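Local coordinates for protein carboxyl esterase NP (Bacillus subtilis, PDB 4CCW) that hydrolyses carboxylic esters to an alcohol and a carboxylate, as a carboxylesterase of the alpha/beta hydrolase superfamily, at residues Tyr222-Thr225 with Asp226-Arg230; Leu133-Met136 with Asn137-Arg141; Asp76-Lys80 with Tyr81-Ala85; Ala108-Leu111 with Leu112-Asp116. One frame throughout, in Å; residues are numbered along the deposited sequence.

Contact 1: Tyr222-Thr225 with Asp226-Arg230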
loop_
_atom_site.group_PDB
_atom_site.type_symbol
_atom_site.label_atom_id
_atom_site.label_comp_id
_atom_site.label_asym_id
_atom_site.label_seq_id
_atom_site.Cartn_x
_atom_site.Cartn_y
_atom_site.Cartn_z
ATOM N N TYR A 222 -4.510 -3.680 -12.442
ATOM C CA TYR A 222 -4.599 -3.010 -13.730
ATOM C C TYR A 222 -3.210 -2.625 -14.205
ATOM O O TYR A 222 -2.351 -2.293 -13.396
ATOM C CB TYR A 222 -5.507 -1.762 -13.632
ATOM C CG TYR A 222 -5.654 -0.997 -14.943
ATOM C CD1 TYR A 222 -6.268 -1.592 -16.058
ATOM C CD2 TYR A 222 -5.173 0.307 -15.077
ATOM C CE1 TYR A 222 -6.407 -0.912 -17.257
ATOM C CE2 TYR A 222 -5.312 0.995 -16.275
ATOM C CZ TYR A 222 -5.927 0.380 -17.357
ATOM O OH TYR A 222 -6.052 1.034 -18.555
ATOM N N VAL A 223 -2.997 -2.712 -15.515
ATOM C CA VAL A 223 -1.775 -2.224 -16.156
ATOM C C VAL A 223 -2.153 -1.014 -16.997
ATOM O O VAL A 223 -2.983 -1.112 -17.901
ATOM C CB VAL A 223 -1.160 -3.324 -17.042
ATOM C CG1 VAL A 223 0.019 -2.774 -17.861
ATOM C CG2 VAL A 223 -0.678 -4.470 -16.151
ATOM N N PHE A 224 -1.567 0.135 -16.694
ATOM C CA PHE A 224 -1.933 1.361 -17.406
ATOM C C PHE A 224 -1.436 1.314 -18.845
ATOM O O PHE A 224 -0.358 0.789 -19.109
ATOM C CB PHE A 224 -1.393 2.594 -16.665
ATOM C CG PHE A 224 -2.027 2.789 -15.321
ATOM C CD1 PHE A 224 -3.210 3.526 -15.198
ATOM C CD2 PHE A 224 -1.481 2.194 -14.186
ATOM C CE1 PHE A 224 -3.823 3.682 -13.951
ATOM C CE2 PHE A 224 -2.108 2.324 -12.946
ATOM C CZ PHE A 224 -3.268 3.085 -12.827
ATOM N N THR A 225 -2.218 1.874 -19.762
ATOM C CA THR A 225 -1.829 1.905 -21.160
ATOM C C THR A 225 -0.652 2.867 -21.373
ATOM O O THR A 225 -0.311 3.687 -20.500
ATOM C CB THR A 225 -2.986 2.366 -22.066
ATOM O OG1 THR A 225 -3.298 3.743 -21.785
ATOM C CG2 THR A 225 -4.233 1.467 -21.879
ATOM N N ASP A 226 -0.036 2.771 -22.547
ATOM C CA ASP A 226 1.027 3.692 -22.929
ATOM C C ASP A 226 0.567 5.139 -22.786
ATOM O O ASP A 226 1.261 5.969 -22.178
ATOM C CB ASP A 226 1.442 3.447 -24.381
ATOM C CG ASP A 226 2.210 2.146 -24.569
ATOM O OD1 ASP A 226 2.420 1.416 -23.585
ATOM O OD2 ASP A 226 2.611 1.862 -25.726
ATOM N N GLU A 227 -0.622 5.415 -23.331
ATOM C CA GLU A 227 -1.181 6.759 -23.304
ATOM C C GLU A 227 -1.470 7.236 -21.886
ATOM O O GLU A 227 -1.181 8.379 -21.558
ATOM C CB GLU A 227 -2.420 6.868 -24.212
ATOM C CG GLU A 227 -2.094 6.989 -25.707
ATOM C CD GLU A 227 -0.960 7.967 -26.048
ATOM O OE1 GLU A 227 -1.113 9.194 -25.852
ATOM O OE2 GLU A 227 0.103 7.502 -26.537
ATOM N N GLU A 228 -2.010 6.354 -21.043
ATOM C CA GLU A 228 -2.238 6.686 -19.636
ATOM C C GLU A 228 -0.956 7.072 -18.901
ATOM O O GLU A 228 -0.924 8.077 -18.185
ATOM C CB GLU A 228 -2.971 5.545 -18.918
ATOM C CG GLU A 228 -4.450 5.539 -19.287
ATOM C CD GLU A 228 -5.214 4.299 -18.869
ATOM O OE1 GLU A 228 -4.594 3.250 -18.652
ATOM O OE2 GLU A 228 -6.452 4.399 -18.790
ATOM N N LEU A 229 0.107 6.304 -19.116
ATOM C CA LEU A 229 1.398 6.612 -18.511
ATOM C C LEU A 229 1.969 7.946 -19.015
ATOM O O LEU A 229 2.483 8.739 -18.222
ATOM C CB LEU A 229 2.401 5.476 -18.748
ATOM C CG LEU A 229 2.116 4.116 -18.083
ATOM C CD1 LEU A 229 3.268 3.158 -18.411
ATOM C CD2 LEU A 229 1.931 4.256 -16.575
ATOM N N ARG A 230 1.881 8.190 -20.320
ATOM C CA ARG A 230 2.355 9.461 -20.903
ATOM C C ARG A 230 1.633 10.667 -20.316
ATOM O O ARG A 230 2.156 11.798 -20.344
ATOM C CB ARG A 230 2.152 9.459 -22.416
ATOM C CG ARG A 230 3.183 8.638 -23.170
ATOM C CD ARG A 230 2.912 8.690 -24.662
ATOM N NE ARG A 230 4.082 8.225 -25.391
ATOM C CZ ARG A 230 4.106 7.159 -26.183
ATOM N NH1 ARG A 230 3.013 6.456 -26.391
ATOM N NH2 ARG A 230 5.233 6.824 -26.795
#
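Thr225 and Glu228 form a capping box at the N terminus of the short helix 226-230. Thr225 OG1, the N-cap oxygen, accepts from Glu228 N at 3.0 Å, and the glutamate answers: its OE1 takes the N-H of Thr225 at 3.0 Å in a nearly straight bond (169°). That oxygen is gripped twice, because Tyr222 OH donates to Glu228 OE1 at 2.7 Å. The two donors reach it differently. The hydroxyl uses the syn lone pair, whereas the amide arrives on the anti side, 24° out of the carboxylate plane. With chi1 of Thr225 at 66°, OG1 sits between its own backbone N and carbonyl carbon, turned to the first turn of the helix. The first helical bond across the junction runs from Leu229 N to Thr225 O.

Further out, the Phe224 ring takes Tyr222 CD2 over the centre of one face, and it packs on Leu133, Met136 and Leu140 of helix 130-141. Arg255 of helix 249-259 forms a salt bridge with Asp226 OD1 and also donates to Phe224 O, tying the cap to that helix. Next to the box, Leu229 CD2 lies 3.7 Å from Phe224 CB.

Contact 2: Leu133-Met136 with Asn137-Arg141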
loop_
_atom_site.group_PDB
_atom_site.type_symbol
_atom_site.label_atom_id
_atom_site.label_comp_id
_atom_site.label_asym_id
_atom_site.label_seq_id
_atom_site.Cartn_x
_atom_site.Cartn_y
_atom_site.Cartn_z
ATOM N N LEU A 133 -0.527 0.946 -6.676
ATOM C CA LEU A 133 -1.471 0.926 -7.790
ATOM C C LEU A 133 -2.573 1.962 -7.568
ATOM O O LEU A 133 -2.870 2.754 -8.481
ATOM C CB LEU A 133 -2.051 -0.485 -7.976
ATOM C CG LEU A 133 -3.269 -0.721 -8.876
ATOM C CD1 LEU A 133 -3.090 -0.143 -10.282
ATOM C CD2 LEU A 133 -3.516 -2.238 -8.923
ATOM N N HIS A 134 -3.135 1.979 -6.354
ATOM C CA HIS A 134 -4.076 3.025 -5.932
ATOM C C HIS A 134 -3.470 4.390 -6.116
ATOM O O HIS A 134 -4.121 5.313 -6.607
ATOM C CB HIS A 134 -4.496 2.819 -4.473
ATOM C CG HIS A 134 -5.596 1.806 -4.291
ATOM N ND1 HIS A 134 -6.875 2.155 -4.067
ATOM C CD2 HIS A 134 -5.560 0.410 -4.291
ATOM C CE1 HIS A 134 -7.632 1.047 -3.947
ATOM N NE2 HIS A 134 -6.825 -0.025 -4.075
ATOM N N THR A 135 -2.207 4.540 -5.738
ATOM C CA THR A 135 -1.529 5.832 -5.859
ATOM C C THR A 135 -1.447 6.278 -7.317
ATOM O O THR A 135 -1.795 7.422 -7.630
ATOM C CB THR A 135 -0.132 5.828 -5.190
ATOM O OG1 THR A 135 -0.297 5.653 -3.774
ATOM C CG2 THR A 135 0.587 7.171 -5.425
ATOM N N MET A 136 -1.024 5.386 -8.208
ATOM C CA MET A 136 -0.906 5.736 -9.615
ATOM C C MET A 136 -2.290 6.078 -10.182
ATOM O O MET A 136 -2.448 7.062 -10.896
ATOM C CB MET A 136 -0.259 4.597 -10.422
ATOM C CG MET A 136 -0.008 4.943 -11.881
ATOM S SD MET A 136 1.271 6.201 -12.011
ATOM C CE MET A 136 2.723 5.221 -12.187
ATOM N N ASN A 137 -3.288 5.276 -9.835
ATOM C CA ASN A 137 -4.635 5.507 -10.338
ATOM C C ASN A 137 -5.128 6.906 -9.910
ATOM O O ASN A 137 -5.742 7.648 -10.703
ATOM C CB ASN A 137 -5.582 4.397 -9.841
ATOM C CG ASN A 137 -7.002 4.545 -10.377
ATOM O OD1 ASN A 137 -7.245 4.465 -11.585
ATOM N ND2 ASN A 137 -7.947 4.732 -9.473
ATOM N N PHE A 138 -4.816 7.278 -8.671
ATOM C CA PHE A 138 -5.287 8.556 -8.103
ATOM C C PHE A 138 -4.582 9.760 -8.719
ATOM O O PHE A 138 -5.227 10.753 -9.078
ATOM C CB PHE A 138 -5.141 8.553 -6.576
ATOM C CG PHE A 138 -5.772 9.742 -5.889
ATOM C CD1 PHE A 138 -7.156 9.823 -5.738
ATOM C CD2 PHE A 138 -4.986 10.756 -5.364
ATOM C CE1 PHE A 138 -7.741 10.904 -5.081
ATOM C CE2 PHE A 138 -5.557 11.836 -4.710
ATOM C CZ PHE A 138 -6.936 11.909 -4.568
ATOM N N LEU A 139 -3.263 9.688 -8.827
ATOM C CA LEU A 139 -2.513 10.819 -9.372
ATOM C C LEU A 139 -2.845 11.056 -10.848
ATOM O O LEU A 139 -2.787 12.193 -11.309
ATOM C CB LEU A 139 -0.998 10.669 -9.122
ATOM C CG LEU A 139 -0.221 9.595 -9.892
ATOM C CD1 LEU A 139 0.291 10.153 -11.217
ATOM C CD2 LEU A 139 0.939 9.056 -9.052
ATOM N N LEU A 140 -3.196 9.999 -11.584
ATOM C CA LEU A 140 -3.580 10.158 -12.989
ATOM C C LEU A 140 -4.943 10.823 -13.122
ATOM O O LEU A 140 -5.175 11.589 -14.052
ATOM C CB LEU A 140 -3.575 8.819 -13.730
ATOM C CG LEU A 140 -2.214 8.179 -14.029
ATOM C CD1 LEU A 140 -2.403 6.852 -14.732
ATOM C CD2 LEU A 140 -1.325 9.083 -14.871
ATOM N N ARG A 141 -5.842 10.527 -12.184
ATOM C CA ARG A 141 -7.198 11.079 -12.236
ATOM C C ARG A 141 -7.293 12.481 -11.626
ATOM O O ARG A 141 -8.100 13.308 -12.081
ATOM C CB ARG A 141 -8.203 10.129 -11.577
ATOM C CG ARG A 141 -8.479 8.873 -12.389
ATOM C CD ARG A 141 -9.053 7.772 -11.510
ATOM N NE ARG A 141 -9.344 6.561 -12.268
ATOM C CZ ARG A 141 -10.456 6.361 -12.969
ATOM N NH1 ARG A 141 -11.399 7.298 -13.028
ATOM N NH2 ARG A 141 -10.615 5.228 -13.629
HETATM O O HOH W 1 -6.998 5.204 -6.818
#
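Helix 130-141 follows strand 123-128, and along its second half Met136 meets both Leu139 and Leu140. The thioether sulfur does part of the touching: Met136 SD lies 4.1 Å from Leu139 CD2, while Met136 CG approaches Leu140 CD1 at 4.2 Å. Met136 has CG anti to its backbone N (chi1 -175°) and then bends at both later torsions, which folds SD over to the Leu139 side. Leu139 CD2 also comes within 4.1 Å of Thr135 CG2, so this one methyl bridges two residues of the preceding turn. An alanine at Leu139 would remove both branches and would probably leave Met136 SD and Thr135 CG2 without this packing partner.

The helix is the connection of a beta-alpha-beta unit with strands 123-128 and 146-152; Thr135 and Leu139 rest on Ala149, and Met136 on Ile151. Backbone bonds such as Leu139 N to Thr135 O (3.0 Å) run through the segment. On another side of the helix a water donates to His134 O at 2.9 Å and accepts from Asn137 ND2, which also donates to Arg104 O. Asn137 OD1 receives Arg141 NE at 3.0 Å; the donor stands 37° out of the amide plane, although the oxygen lies in the plane of the guanidinium.

Contact 3: Asp76-Lys80 with Tyr81-Ala85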
loop_
_atom_site.group_PDB
_atom_site.type_symbol
_atom_site.label_atom_id
_atom_site.label_comp_id
_atom_site.label_asym_id
_atom_site.label_seq_id
_atom_site.Cartn_x
_atom_site.Cartn_y
_atom_site.Cartn_z
ATOM N N ASP A 76 10.970 8.189 10.931
ATOM C CA ASP A 76 11.641 9.109 10.002
ATOM C C ASP A 76 10.635 9.982 9.240
ATOM O O ASP A 76 10.751 11.207 9.246
ATOM C CB ASP A 76 12.517 8.348 8.995
ATOM C CG ASP A 76 13.887 7.964 9.551
ATOM O OD1 ASP A 76 14.305 8.476 10.615
ATOM O OD2 ASP A 76 14.562 7.140 8.894
ATOM N N TRP A 77 9.651 9.363 8.583
ATOM C CA TRP A 77 8.716 10.141 7.763
ATOM C C TRP A 77 7.868 11.060 8.588
ATOM O O TRP A 77 7.610 12.194 8.179
ATOM C CB TRP A 77 7.849 9.251 6.864
ATOM C CG TRP A 77 8.636 8.505 5.819
ATOM C CD1 TRP A 77 9.903 8.809 5.329
ATOM C CD2 TRP A 77 8.231 7.296 5.088
ATOM N NE1 TRP A 77 10.296 7.900 4.384
ATOM C CE2 TRP A 77 9.345 6.968 4.189
ATOM C CE3 TRP A 77 7.106 6.480 5.095
ATOM C CZ2 TRP A 77 9.311 5.873 3.341
ATOM C CZ3 TRP A 77 7.075 5.377 4.224
ATOM C CH2 TRP A 77 8.155 5.082 3.373
ATOM N N SER A 78 7.480 10.600 9.777
ATOM C CA SER A 78 6.623 11.364 10.691
ATOM C C SER A 78 7.316 12.584 11.296
ATOM O O SER A 78 6.652 13.519 11.750
ATOM C CB SER A 78 6.122 10.464 11.820
ATOM O OG SER A 78 4.901 10.938 12.327
ATOM N N SER A 79 8.650 12.578 11.316
ATOM C CA SER A 79 9.387 13.715 11.873
ATOM C C SER A 79 9.150 14.998 11.078
ATOM O O SER A 79 9.181 16.090 11.641
ATOM C CB SER A 79 10.888 13.413 11.991
ATOM O OG SER A 79 11.508 13.310 10.722
ATOM N N LYS A 80 8.892 14.862 9.780
ATOM C CA LYS A 80 8.768 16.021 8.896
ATOM C C LYS A 80 7.352 16.256 8.362
ATOM O O LYS A 80 7.006 17.376 7.983
ATOM C CB LYS A 80 9.756 15.907 7.729
ATOM C CG LYS A 80 11.224 15.918 8.143
ATOM C CD LYS A 80 12.157 15.732 6.949
ATOM C CE LYS A 80 12.057 16.895 5.971
ATOM N NZ LYS A 80 12.289 16.424 4.578
ATOM N N TYR A 81 6.533 15.210 8.358
ATOM C CA TYR A 81 5.214 15.271 7.730
ATOM C C TYR A 81 4.107 14.874 8.676
ATOM O O TYR A 81 4.295 14.019 9.546
ATOM C CB TYR A 81 5.153 14.354 6.488
ATOM C CG TYR A 81 6.120 14.772 5.414
ATOM C CD1 TYR A 81 5.783 15.759 4.489
ATOM C CD2 TYR A 81 7.388 14.201 5.340
ATOM C CE1 TYR A 81 6.683 16.165 3.519
ATOM C CE2 TYR A 81 8.292 14.599 4.371
ATOM C CZ TYR A 81 7.935 15.581 3.468
ATOM O OH TYR A 81 8.840 15.976 2.509
ATOM N N ARG A 82 2.943 15.488 8.485
ATOM C CA ARG A 82 1.737 15.000 9.105
ATOM C C ARG A 82 1.320 13.780 8.303
ATOM O O ARG A 82 0.785 13.901 7.198
ATOM C CB ARG A 82 0.651 16.073 9.088
ATOM C CG ARG A 82 -0.677 15.640 9.695
ATOM C CD ARG A 82 -0.539 15.277 11.166
ATOM N NE ARG A 82 -1.834 15.028 11.817
ATOM C CZ ARG A 82 -1.970 14.544 13.048
ATOM N NH1 ARG A 82 -0.893 14.255 13.769
ATOM N NH2 ARG A 82 -3.185 14.356 13.571
ATOM N N THR A 83 1.591 12.600 8.852
ATOM C CA THR A 83 1.516 11.373 8.080
ATOM C C THR A 83 0.277 10.554 8.428
ATOM O O THR A 83 0.079 10.183 9.593
ATOM C CB THR A 83 2.752 10.494 8.331
ATOM O OG1 THR A 83 2.773 10.097 9.705
ATOM C CG2 THR A 83 3.996 11.263 8.058
ATOM N N TYR A 84 -0.539 10.281 7.411
ATOM C CA TYR A 84 -1.769 9.513 7.575
ATOM C C TYR A 84 -1.617 8.158 6.897
ATOM O O TYR A 84 -1.515 8.083 5.665
ATOM C CB TYR A 84 -2.972 10.246 6.970
ATOM C CG TYR A 84 -3.233 11.622 7.541
ATOM C CD1 TYR A 84 -3.894 11.782 8.757
ATOM C CD2 TYR A 84 -2.824 12.766 6.855
ATOM C CE1 TYR A 84 -4.137 13.048 9.272
ATOM C CE2 TYR A 84 -3.051 14.039 7.370
ATOM C CZ TYR A 84 -3.714 14.173 8.569
ATOM O OH TYR A 84 -3.949 15.434 9.076
ATOM N N ALA A 85 -1.622 7.094 7.693
ATOM C CA ALA A 85 -1.610 5.733 7.147
ATOM C C ALA A 85 -3.032 5.210 7.006
ATOM O O ALA A 85 -3.712 4.937 7.997
ATOM C CB ALA A 85 -0.766 4.808 8.014
#
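One backbone hydrogen bond joins 76-80 to 81-85: Tyr81 N donates to Trp77 O at 3.2 Å, in the carbonyl plane but bent at the hydrogen (139°). The same oxygen also lies at the edge of the Tyr81 ring, 3.5 Å from CD2, so Trp77 O meets both the amide and the ring of one residue. Within 76-80, Asp76 O accepts twice from Ser79, whose OG donates at 2.7 Å and whose N adds a longer bond.

Van der Waals contacts gather on Tyr81 and Thr83. The Tyr81 ring has the carbonyl oxygen of Lys80 over one face, and the Lys80 side chain runs alongside it in the same direction, with Lys80 CB 3.8 Å from Tyr81 CD2. A chi1 of 64° in Thr83 sends OG1 to the Ser78 side chain and lays CG2 against Ser78 CA and Trp77 O, both at 3.7 Å.

These residues form the turn from helix to strand in the beta-alpha-beta unit of strand 56-60, helix 74-80 and strand 82-86. The axes of 76-80 and 82-85 approach to 6.9 Å at 131°, so the chain largely reverses direction. Leu57 of strand 56-60 lies against Trp77, Tyr81 and Thr83, while Met288 of helix 280-291 packs on Trp77, Lys80 and Tyr81.

Among the polar side chains, Thr83 OG1 bonds to Ser49 O on strand 42-49, and Trp77 NE1 to Asn284 O. Arg82 NH1 bonds to Gly50 O; its NE reaches Tyr84 OH only weakly, at 3.5 Å.

Contact 4: Ala108-Leu111 with Leu112-Asp116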
loop_
_atom_site.group_PDB
_atom_site.type_symbol
_atom_site.label_atom_id
_atom_site.label_comp_id
_atom_site.label_asym_id
_atom_site.label_seq_id
_atom_site.Cartn_x
_atom_site.Cartn_y
_atom_site.Cartn_z
ATOM N N ALA A 108 -10.766 5.700 -6.706
ATOM C CA ALA A 108 -10.282 7.085 -6.708
ATOM C C ALA A 108 -11.229 8.020 -5.938
ATOM O O ALA A 108 -10.772 8.899 -5.203
ATOM C CB ALA A 108 -10.054 7.595 -8.124
ATOM N N ASN A 109 -12.533 7.823 -6.113
ATOM C CA ASN A 109 -13.549 8.583 -5.375
ATOM C C ASN A 109 -13.521 8.284 -3.871
ATOM O O ASN A 109 -13.821 9.157 -3.059
ATOM C CB ASN A 109 -14.956 8.325 -5.930
ATOM C CG ASN A 109 -15.224 9.043 -7.247
ATOM O OD1 ASN A 109 -14.574 10.038 -7.580
ATOM N ND2 ASN A 109 -16.201 8.538 -8.006
ATOM N N TRP A 110 -13.169 7.049 -3.509
ATOM C CA TRP A 110 -13.004 6.677 -2.098
ATOM C C TRP A 110 -11.888 7.508 -1.500
ATOM O O TRP A 110 -12.054 8.155 -0.463
ATOM C CB TRP A 110 -12.726 5.166 -1.951
ATOM C CG TRP A 110 -12.068 4.812 -0.635
ATOM C CD1 TRP A 110 -12.650 4.800 0.631
ATOM C CD2 TRP A 110 -10.658 4.463 -0.409
ATOM N NE1 TRP A 110 -11.731 4.462 1.596
ATOM C CE2 TRP A 110 -10.513 4.245 1.036
ATOM C CE3 TRP A 110 -9.547 4.291 -1.233
ATOM C CZ2 TRP A 110 -9.298 3.893 1.606
ATOM C CZ3 TRP A 110 -8.326 3.939 -0.642
ATOM C CH2 TRP A 110 -8.209 3.739 0.741
ATOM N N LEU A 111 -10.750 7.525 -2.180
ATOM C CA LEU A 111 -9.588 8.265 -1.703
ATOM C C LEU A 111 -9.832 9.779 -1.718
ATOM O O LEU A 111 -9.342 10.495 -0.835
ATOM C CB LEU A 111 -8.349 7.869 -2.508
ATOM C CG LEU A 111 -6.960 8.229 -1.959
ATOM C CD1 LEU A 111 -6.783 7.844 -0.495
ATOM C CD2 LEU A 111 -5.900 7.567 -2.821
ATOM N N LEU A 112 -10.577 10.256 -2.717
ATOM C CA LEU A 112 -11.031 11.651 -2.752
ATOM C C LEU A 112 -11.692 12.021 -1.422
ATOM O O LEU A 112 -11.286 12.992 -0.777
ATOM C CB LEU A 112 -11.999 11.889 -3.925
ATOM C CG LEU A 112 -12.706 13.258 -4.019
ATOM C CD1 LEU A 112 -11.710 14.392 -4.185
ATOM C CD2 LEU A 112 -13.718 13.285 -5.160
ATOM N N ASP A 113 -12.692 11.231 -1.016
ATOM C CA ASP A 113 -13.377 11.412 0.267
ATOM C C ASP A 113 -12.426 11.462 1.465
ATOM O O ASP A 113 -12.568 12.306 2.344
ATOM C CB ASP A 113 -14.393 10.287 0.500
ATOM C CG ASP A 113 -15.565 10.331 -0.464
ATOM O OD1 ASP A 113 -15.725 11.316 -1.214
ATOM O OD2 ASP A 113 -16.343 9.359 -0.454
ATOM N N VAL A 114 -11.490 10.527 1.517
ATOM C CA VAL A 114 -10.476 10.513 2.571
ATOM C C VAL A 114 -9.714 11.848 2.615
ATOM O O VAL A 114 -9.601 12.471 3.678
ATOM C CB VAL A 114 -9.485 9.346 2.369
ATOM C CG1 VAL A 114 -8.333 9.440 3.356
ATOM C CG2 VAL A 114 -10.199 8.005 2.497
ATOM N N PHE A 115 -9.208 12.284 1.456
ATOM C CA PHE A 115 -8.501 13.562 1.341
ATOM C C PHE A 115 -9.382 14.711 1.832
ATOM O O PHE A 115 -8.969 15.485 2.694
ATOM C CB PHE A 115 -8.097 13.819 -0.116
ATOM C CG PHE A 115 -6.747 13.262 -0.505
ATOM C CD1 PHE A 115 -6.450 11.905 -0.373
ATOM C CD2 PHE A 115 -5.794 14.095 -1.081
ATOM C CE1 PHE A 115 -5.208 11.406 -0.754
ATOM C CE2 PHE A 115 -4.547 13.602 -1.468
ATOM C CZ PHE A 115 -4.262 12.248 -1.319
ATOM N N ASP A 116 -10.602 14.807 1.292
ATOM C CA ASP A 116 -11.528 15.886 1.661
ATOM C C ASP A 116 -11.819 15.902 3.168
ATOM O O ASP A 116 -11.819 16.967 3.804
ATOM C CB ASP A 116 -12.838 15.785 0.861
ATOM C CG ASP A 116 -12.655 16.068 -0.627
ATOM O OD1 ASP A 116 -11.610 16.633 -1.038
ATOM O OD2 ASP A 116 -13.577 15.735 -1.400
#
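Four consecutive i to i+4 bonds span the junction, from Leu112 N to Ala108 O at 2.8 Å through to Phe115 N to Leu111 O at 2.9 Å, the last almost straight at 173°. Side chains one turn apart then meet in two main pairs.

In the first, Trp110 and Val114 run side by side in the same direction. Val114 CG2 sits over the face of the indole, 4.2 Å from the centroid of the five-membered ring and 23° off its normal, a CH-pi contact. A chi1 of 159° swings the indole of Trp110 away from its own backbone N and lays it along Val114, which brings that face to the methyl. The indole NE1 bonds to Thr44 OG1, which ties the pyrrole edge of the ring to strand 42-49.

In the second pair, Leu111 CG lies 3.8 Å from Phe115 CE1, and Leu111 CD1 is 3.9 Å from that same ring carbon. Phe115 CD1 also comes to 3.3 Å from Leu111 O, the carbonyl that receives the Phe115 amide.

Helix 104-118 packs against the central sheet of the alpha/beta hydrolase fold: Leu111 and Phe115 reach Met125 on strand 123-128, while Trp110 and Val114 touch Thr39 on strand 32-39. Both members of the second pair also meet Phe138 of helix 130-141. A serine in place of Phe115 would probably open a gap beside Leu111 and deprive Met125 and Phe138 of a ring to pack on.

Towards the outer side, Asn109 OD1 lies beside Leu112 CD2 at 4.1 Å. Asp113 CB touches Trp110 O at 3.3 Å, and its carboxylate forms a salt bridge with Arg40.

Overall arrangement
From the N terminus the order is contact 3, contact 4, contact 2 and contact 1. Each joins adjoining residues and closes only a local turn; all four follow in series, with none enclosing or crossing another. Contact 3 turns helix 74-80 into strand 82-86, and contact 4 lies within helix 104-118. Contact 2 follows on helix 130-141, and contact 1 caps helix 226-230. Contact 2 links its neighbours: Phe138 CE2 meets Phe115 CZ of contact 4 at 3.7 Å, and Leu140 CD1 meets Phe224 CD1 of contact 1 at 3.5 Å. Contact 3 stands apart, its nearest atoms about 7 Å from contact 4, with the sheet connecting it to the rest.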